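Side-chain contacts in acetate kinase (Entamoeba histolytica, PDB 4H0O), which is a pyrophosphate-dependent acetate kinase of the ASKHA superfamily, interconverting acetate and acetyl phosphate by phosphoryl transfer: residues B[258-262]-B[263-267]; B[190-193]-B[194-197]; B[113-116]-B[117-121]. All coordinates share one frame; numbering follows the deposited sequence.

Contact 1. Residues B[258-262]-B[263-267]; sequences QQVGI and EKVVD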
loop_
_atom_site.group_PDB
_atom_site.type_symbol
_atom_site.label_atom_id
_atom_site.label_comp_id
_atom_site.label_asym_id
_atom_site.label_seq_id
_atom_site.Cartn_x
_atom_site.Cartn_y
_atom_site.Cartn_z
ATOM N N GLN B 258 7.555 -15.667 -13.720
ATOM C CA GLN B 258 8.389 -16.862 -13.839
ATOM C C GLN B 258 7.561 -18.126 -14.035
ATOM O O GLN B 258 7.992 -19.061 -14.708
ATOM C CB GLN B 258 9.279 -17.023 -12.604
ATOM C CG GLN B 258 10.467 -16.083 -12.553
ATOM C CD GLN B 258 11.773 -16.809 -12.297
ATOM O OE1 GLN B 258 12.374 -17.369 -13.215
ATOM N NE2 GLN B 258 12.218 -16.807 -11.044
ATOM N N GLN B 259 6.371 -18.146 -13.441
ATOM C CA GLN B 259 5.469 -19.287 -13.557
ATOM C C GLN B 259 4.700 -19.323 -14.877
ATOM O O GLN B 259 4.670 -20.354 -15.552
ATOM C CB GLN B 259 4.474 -19.313 -12.387
ATOM C CG GLN B 259 5.016 -19.918 -11.095
ATOM C CD GLN B 259 3.925 -20.195 -10.067
ATOM O OE1 GLN B 259 3.322 -21.271 -10.058
ATOM N NE2 GLN B 259 3.672 -19.225 -9.193
ATOM N N VAL B 260 4.079 -18.201 -15.237
ATOM C CA VAL B 260 3.103 -18.185 -16.327
ATOM C C VAL B 260 3.355 -17.135 -17.414
ATOM O O VAL B 260 2.598 -17.051 -18.382
ATOM C CB VAL B 260 1.670 -17.981 -15.787
ATOM C CG1 VAL B 260 1.349 -19.015 -14.725
ATOM C CG2 VAL B 260 1.522 -16.581 -15.213
ATOM N N GLY B 261 4.401 -16.331 -17.258
ATOM C CA GLY B 261 4.719 -15.326 -18.260
ATOM C C GLY B 261 4.062 -13.975 -18.025
ATOM O O GLY B 261 3.156 -13.849 -17.200
ATOM N N ILE B 262 4.507 -12.970 -18.775
ATOM C CA ILE B 262 4.095 -11.582 -18.567
ATOM C C ILE B 262 2.603 -11.307 -18.782
ATOM O O ILE B 262 1.915 -10.841 -17.871
ATOM C CB ILE B 262 4.916 -10.616 -19.456
ATOM C CG1 ILE B 262 6.414 -10.763 -19.164
ATOM C CG2 ILE B 262 4.472 -9.176 -19.243
ATOM C CD1 ILE B 262 7.312 -9.984 -20.115
ATOM N N GLU B 263 2.113 -11.576 -19.989
ATOM C CA GLU B 263 0.744 -11.222 -20.356
ATOM C C GLU B 263 -0.330 -11.928 -19.520
ATOM O O GLU B 263 -1.375 -11.345 -19.226
ATOM C CB GLU B 263 0.505 -11.459 -21.850
ATOM C CG GLU B 263 1.182 -10.437 -22.762
ATOM C CD GLU B 263 2.648 -10.747 -23.028
ATOM O OE1 GLU B 263 3.093 -11.881 -22.733
ATOM O OE2 GLU B 263 3.357 -9.854 -23.537
ATOM N N LYS B 264 -0.073 -13.175 -19.138
ATOM C CA LYS B 264 -1.016 -13.919 -18.307
ATOM C C LYS B 264 -1.120 -13.297 -16.914
ATOM O O LYS B 264 -2.207 -13.218 -16.342
ATOM C CB LYS B 264 -0.604 -15.392 -18.208
ATOM C CG LYS B 264 -1.520 -16.254 -17.341
ATOM C CD LYS B 264 -2.959 -16.269 -17.857
ATOM C CE LYS B 264 -3.874 -17.092 -16.951
ATOM N NZ LYS B 264 -5.302 -17.046 -17.388
ATOM N N VAL B 265 0.012 -12.842 -16.378
ATOM C CA VAL B 265 0.031 -12.189 -15.072
ATOM C C VAL B 265 -0.793 -10.906 -15.088
ATOM O O VAL B 265 -1.568 -10.642 -14.160
ATOM C CB VAL B 265 1.468 -11.884 -14.613
ATOM C CG1 VAL B 265 1.469 -10.909 -13.446
ATOM C CG2 VAL B 265 2.163 -13.163 -14.218
ATOM N N VAL B 266 -0.632 -10.117 -16.147
ATOM C CA VAL B 266 -1.396 -8.883 -16.296
ATOM C C VAL B 266 -2.894 -9.172 -16.300
ATOM O O VAL B 266 -3.664 -8.478 -15.637
ATOM C CB VAL B 266 -1.019 -8.117 -17.575
ATOM C CG1 VAL B 266 -1.899 -6.894 -17.730
ATOM C CG2 VAL B 266 0.448 -7.712 -17.541
ATOM N N ASP B 267 -3.296 -10.209 -17.027
ATOM C CA ASP B 267 -4.701 -10.597 -17.092
ATOM C C ASP B 267 -5.227 -11.049 -15.731
ATOM O O ASP B 267 -6.342 -10.700 -15.340
ATOM C CB ASP B 267 -4.903 -11.705 -18.128
ATOM C CG ASP B 267 -6.351 -12.135 -18.247
ATOM O OD1 ASP B 267 -7.162 -11.352 -18.785
ATOM O OD2 ASP B 267 -6.679 -13.255 -17.804
HETATM O O HOH W 1 1.934 -15.202 -20.846
#

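Contact 2. Residues B[190-193]-B[194-197]; sequences YVIN and SLKN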
loop_
_atom_site.group_PDB
_atom_site.type_symbol
_atom_site.label_atom_id
_atom_site.label_comp_id
_atom_site.label_asym_id
_atom_site.label_seq_id
_atom_site.Cartn_x
_atom_site.Cartn_y
_atom_site.Cartn_z
ATOM N N TYR B 190 -16.556 16.489 -8.595
ATOM C CA TYR B 190 -18.004 16.657 -8.611
ATOM C C TYR B 190 -18.563 16.573 -7.194
ATOM O O TYR B 190 -19.392 17.394 -6.794
ATOM C CB TYR B 190 -18.682 15.606 -9.488
ATOM C CG TYR B 190 -20.195 15.692 -9.441
ATOM C CD1 TYR B 190 -20.879 16.610 -10.225
ATOM C CD2 TYR B 190 -20.937 14.860 -8.609
ATOM C CE1 TYR B 190 -22.260 16.698 -10.187
ATOM C CE2 TYR B 190 -22.319 14.945 -8.560
ATOM C CZ TYR B 190 -22.973 15.865 -9.354
ATOM O OH TYR B 190 -24.344 15.954 -9.317
ATOM N N VAL B 191 -18.121 15.563 -6.449
ATOM C CA VAL B 191 -18.573 15.362 -5.076
ATOM C C VAL B 191 -18.166 16.536 -4.187
ATOM O O VAL B 191 -18.987 17.071 -3.443
ATOM C CB VAL B 191 -18.039 14.038 -4.494
ATOM C CG1 VAL B 191 -18.262 13.985 -2.993
ATOM C CG2 VAL B 191 -18.712 12.851 -5.169
ATOM N N ILE B 192 -16.899 16.933 -4.279
ATOM C CA ILE B 192 -16.399 18.101 -3.555
ATOM C C ILE B 192 -17.234 19.348 -3.852
ATOM O O ILE B 192 -17.614 20.088 -2.940
ATOM C CB ILE B 192 -14.918 18.380 -3.890
ATOM C CG1 ILE B 192 -14.030 17.282 -3.309
ATOM C CG2 ILE B 192 -14.482 19.733 -3.345
ATOM C CD1 ILE B 192 -14.272 17.039 -1.827
ATOM N N ASN B 193 -17.528 19.572 -5.127
ATOM C CA ASN B 193 -18.304 20.741 -5.520
ATOM C C ASN B 193 -19.728 20.704 -4.971
ATOM O O ASN B 193 -20.286 21.736 -4.601
ATOM C CB ASN B 193 -18.318 20.900 -7.040
ATOM C CG ASN B 193 -19.022 22.169 -7.481
ATOM O OD1 ASN B 193 -18.429 23.250 -7.498
ATOM N ND2 ASN B 193 -20.297 22.046 -7.836
ATOM N N SER B 194 -20.316 19.514 -4.913
ATOM C CA SER B 194 -21.676 19.363 -4.402
ATOM C C SER B 194 -21.718 19.560 -2.887
ATOM O O SER B 194 -22.779 19.820 -2.315
ATOM C CB SER B 194 -22.235 17.990 -4.766
ATOM O OG SER B 194 -21.520 16.962 -4.104
ATOM N N LEU B 195 -20.558 19.437 -2.247
ATOM C CA LEU B 195 -20.455 19.567 -0.797
ATOM C C LEU B 195 -20.309 21.026 -0.356
ATOM O O LEU B 195 -20.473 21.341 0.825
ATOM C CB LEU B 195 -19.283 18.733 -0.271
ATOM C CG LEU B 195 -19.496 17.217 -0.276
ATOM C CD1 LEU B 195 -18.191 16.477 -0.027
ATOM C CD2 LEU B 195 -20.525 16.828 0.766
ATOM N N LYS B 196 -20.013 21.913 -1.303
ATOM C CA LYS B 196 -19.839 23.331 -0.993
ATOM C C LYS B 196 -21.139 24.010 -0.554
ATOM O O LYS B 196 -21.113 25.087 0.041
ATOM C CB LYS B 196 -19.212 24.069 -2.179
ATOM C CG LYS B 196 -17.806 23.592 -2.513
ATOM C CD LYS B 196 -17.160 24.426 -3.609
ATOM C CE LYS B 196 -15.735 23.951 -3.871
ATOM N NZ LYS B 196 -15.104 24.641 -5.030
ATOM N N ASN B 197 -22.270 23.375 -0.849
ATOM C CA ASN B 197 -23.570 23.864 -0.398
ATOM C C ASN B 197 -23.902 23.354 0.999
ATOM O O ASN B 197 -24.954 23.675 1.554
ATOM C CB ASN B 197 -24.679 23.420 -1.358
ATOM C CG ASN B 197 -24.621 24.132 -2.694
ATOM O OD1 ASN B 197 -24.044 25.213 -2.814
ATOM N ND2 ASN B 197 -25.235 23.530 -3.706
#

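Contact 3. Residues B[113-116]-B[117-121]; sequences EVVL and KELKE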
loop_
_atom_site.group_PDB
_atom_site.type_symbol
_atom_site.label_atom_id
_atom_site.label_comp_id
_atom_site.label_asym_id
_atom_site.label_seq_id
_atom_site.Cartn_x
_atom_site.Cartn_y
_atom_site.Cartn_z
ATOM N N GLU B 113 -7.411 22.770 -31.640
ATOM C CA GLU B 113 -6.462 21.991 -32.433
ATOM C C GLU B 113 -5.324 21.432 -31.574
ATOM O O GLU B 113 -4.877 20.301 -31.779
ATOM C CB GLU B 113 -5.892 22.837 -33.575
ATOM C CG GLU B 113 -5.081 22.045 -34.594
ATOM C CD GLU B 113 -5.926 21.054 -35.378
ATOM O OE1 GLU B 113 -7.145 21.290 -35.528
ATOM O OE2 GLU B 113 -5.371 20.034 -35.841
ATOM N N VAL B 114 -4.860 22.231 -30.617
ATOM C CA VAL B 114 -3.805 21.804 -29.699
ATOM C C VAL B 114 -4.279 20.648 -28.814
ATOM O O VAL B 114 -3.599 19.625 -28.698
ATOM C CB VAL B 114 -3.319 22.969 -28.809
ATOM C CG1 VAL B 114 -2.266 22.488 -27.823
ATOM C CG2 VAL B 114 -2.764 24.096 -29.665
ATOM N N VAL B 115 -5.446 20.824 -28.197
ATOM C CA VAL B 115 -6.058 19.798 -27.355
ATOM C C VAL B 115 -6.217 18.463 -28.093
ATOM O O VAL B 115 -5.839 17.410 -27.574
ATOM C CB VAL B 115 -7.424 20.269 -26.797
ATOM C CG1 VAL B 115 -8.208 19.106 -26.230
ATOM C CG2 VAL B 115 -7.229 21.337 -25.729
ATOM N N LEU B 116 -6.762 18.515 -29.306
ATOM C CA LEU B 116 -6.921 17.321 -30.135
ATOM C C LEU B 116 -5.582 16.630 -30.401
ATOM O O LEU B 116 -5.485 15.400 -30.355
ATOM C CB LEU B 116 -7.607 17.670 -31.459
ATOM C CG LEU B 116 -9.125 17.851 -31.420
ATOM C CD1 LEU B 116 -9.636 18.471 -32.713
ATOM C CD2 LEU B 116 -9.813 16.516 -31.162
ATOM N N LYS B 117 -4.554 17.428 -30.671
ATOM C CA LYS B 117 -3.209 16.911 -30.900
ATOM C C LYS B 117 -2.656 16.230 -29.646
ATOM O O LYS B 117 -2.026 15.172 -29.728
ATOM C CB LYS B 117 -2.285 18.051 -31.341
ATOM C CG LYS B 117 -0.804 17.709 -31.358
ATOM C CD LYS B 117 0.036 18.967 -31.176
ATOM C CE LYS B 117 -0.431 19.758 -29.956
ATOM N NZ LYS B 117 0.347 21.010 -29.731
ATOM N N GLU B 118 -2.904 16.833 -28.486
ATOM C CA GLU B 118 -2.417 16.292 -27.221
ATOM C C GLU B 118 -3.205 15.059 -26.776
ATOM O O GLU B 118 -2.641 14.141 -26.183
ATOM C CB GLU B 118 -2.432 17.367 -26.127
ATOM C CG GLU B 118 -1.414 18.488 -26.325
ATOM C CD GLU B 118 0.024 18.027 -26.145
ATOM O OE1 GLU B 118 0.243 16.936 -25.575
ATOM O OE2 GLU B 118 0.940 18.761 -26.572
ATOM N N LEU B 119 -4.504 15.044 -27.064
ATOM C CA LEU B 119 -5.342 13.881 -26.778
ATOM C C LEU B 119 -4.882 12.668 -27.588
ATOM O O LEU B 119 -4.892 11.534 -27.099
ATOM C CB LEU B 119 -6.813 14.185 -27.077
ATOM C CG LEU B 119 -7.555 15.127 -26.125
ATOM C CD1 LEU B 119 -8.933 15.488 -26.671
ATOM C CD2 LEU B 119 -7.682 14.500 -24.745
ATOM N N LYS B 120 -4.474 12.922 -28.828
ATOM C CA LYS B 120 -4.000 11.882 -29.736
ATOM C C LYS B 120 -2.776 11.152 -29.186
ATOM O O LYS B 120 -2.631 9.942 -29.368
ATOM C CB LYS B 120 -3.676 12.498 -31.100
ATOM C CG LYS B 120 -3.171 11.520 -32.147
ATOM C CD LYS B 120 -4.261 10.556 -32.588
ATOM C CE LYS B 120 -3.834 9.771 -33.825
ATOM N NZ LYS B 120 -2.549 9.039 -33.629
ATOM N N GLU B 121 -1.902 11.887 -28.505
ATOM C CA GLU B 121 -0.675 11.309 -27.964
ATOM C C GLU B 121 -0.936 10.477 -26.707
ATOM O O GLU B 121 -0.066 9.728 -26.255
ATOM C CB GLU B 121 0.351 12.409 -27.673
ATOM C CG GLU B 121 0.636 13.328 -28.858
ATOM C CD GLU B 121 1.177 12.586 -30.071
ATOM O OE1 GLU B 121 2.137 11.800 -29.918
ATOM O OE2 GLU B 121 0.638 12.791 -31.181
#

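Contact 1. Residues B[258-262]-B[263-267]
I262 offers its flat carbonyl group to V266, whose N-H comes in within the carbonyl plane, with V266 N 3.2 Å from I262 O and a C=O...N angle of 160°. Methyl CG2 of V266 also touches this oxygen, at 3.5 Å from I262 O. A second flat group is the carboxylate of E263: with its chain bent at chi2 (82°), it turns one face to I262, whose CB and C lie above OE1, with E263 OE1 4.0 Å from I262 CB. One peptide earlier, G261 O receives a weak bond from V265 N, while V265 CG2 presses on the same oxygen at 3.2 Å from G261 O. Water 1 donates to V260 O and accepts a weak bond from K264 N, joining the two sides of the bend.

Two helices meet here in a tight bend, with G261 between them. G261 is the first residue beyond helix 251-260; at its positive phi (90°) a CB would clash with V260 O, which glycine avoids. It is also the N-cap of helix 262-271, a cap with no side chain to offer.

Inside the bend, V260 CG2 sits between its backbone N and carbonyl carbon, and from there meets two partners: V265 CG2 at 3.6 Å from V260 CG2, the two side chains crossing nearly at right angles, and K264 CG at 3.7 Å from V260 CG2. K264 CB rests near V260 O; beyond CG the lysine chain leads away. V265 reaches back to M256 and I257 of the first helix. V260 packs on Y174 and I262 on I254 of the second subunit, placing the bend at the dimer contact.

Contact 2. Residues B[190-193]-B[194-197]
S194 turns back along the helix to V191 and bonds through its hydroxyl: OG donates to V191 O at 2.6 Å. The chi1 of 66° puts OG between the backbone N and carbonyl carbon of S194, on the side facing the preceding turn. It reaches the acceptor with a C=O...OG angle of 118°, tilted from the carbonyl plane. V191 O also takes a weak bond from L195 N, so this one carbonyl serves a side chain and a backbone group.

Among the backbone bonds, S194 N to Y190 O (3.0 Å) is a normal helical step of four residues. L195 N has a second acceptor at a like distance, I192 O at 3.1 Å, three residues back; it stands above that carbonyl's plane rather than on a lone pair. K196 N reaches N193 O only weakly, again over three residues.

The apolar contacts lie on the buried side. V191 and L195 run side by side, pointing the same way, with L195 CD1 3.9 Å from V191 CG1. L195 CG, beside its own backbone N, also sits 3.2 Å from V191 O, packed against the oxygen that holds S194. I192 CD1 is a looser neighbour of L195 CD1, at 4.3 Å. On the exposed side, K196 CG lies 3.5 Å from I192 O and the rest of its extended chain runs outward.

Y190 packs on L392, V393 and Q396 of helix 390-402, and V191 on A386. Three-residue bonds beside the four-residue ones are consistent with alpha-helix 185-195 tightening toward a 3-10 turn near its C-terminal end.

Contact 3. Residues B[113-116]-B[117-121]
K117 packs back on V114, and its chain can be followed atom by atom. CB starts over the preceding turn's carbonyls, 3.3 Å from V114 O, with E113 O a little farther off. CG stands opposite the backbone N (chi1 169°), and a bend at chi3 (51°) swings the end of the chain round. That brings CE to 3.4 Å from V114 O, beside V114 CG1. The tip, NZ, lies 3.6 Å from V114 CG1, the two side chains running the same way, and its charge has a long salt bridge to E118, with NZ 3.9 Å from OE2.

On the inner side, V115 and L119 pair in the same parallel fashion: L119 CD1 is 3.7 Å from V115 CG1, and L119 CG touches V115 O. L119 packs on F134 and L116 on I137, seating the helix against helix 129-143, and L119 also touches F105 of a loop. Four backbone bonds over four residues run through the contact; the shortest is L119 N to V115 O at 2.8 Å. At the start of the helix, D112 OD1 accepts from V115 N.

The chemistry divides by side: hydrocarbon packing holds the inner face to its neighbours, while on the exposed face the lysine runs its CE and NZ alongside V114, with its ammonium near E118, which probably offsets part of its charge.

How the contacts relate
Contact 3, contact 2 and contact 1 follow one another along the chain and do not touch. Contacts 1 and 2 lie on opposite sides of the chain's centre, their centres 42 Å apart; contact 3 is about 34 Å from contact 1 and 30 Å from contact 2, centre to centre. Contacts 2 and 3 each lie within about 10 Å of D154, the predicted catalytic residue, without touching it: between side chains, Y190 is about 9 Å away and L119 about 10 Å. V191 lies about 9 Å from H184, and V266 of contact 1 about 10 Å from R244, both side chain to side chain; H184 and R244 are predicted transition-state stabilisers.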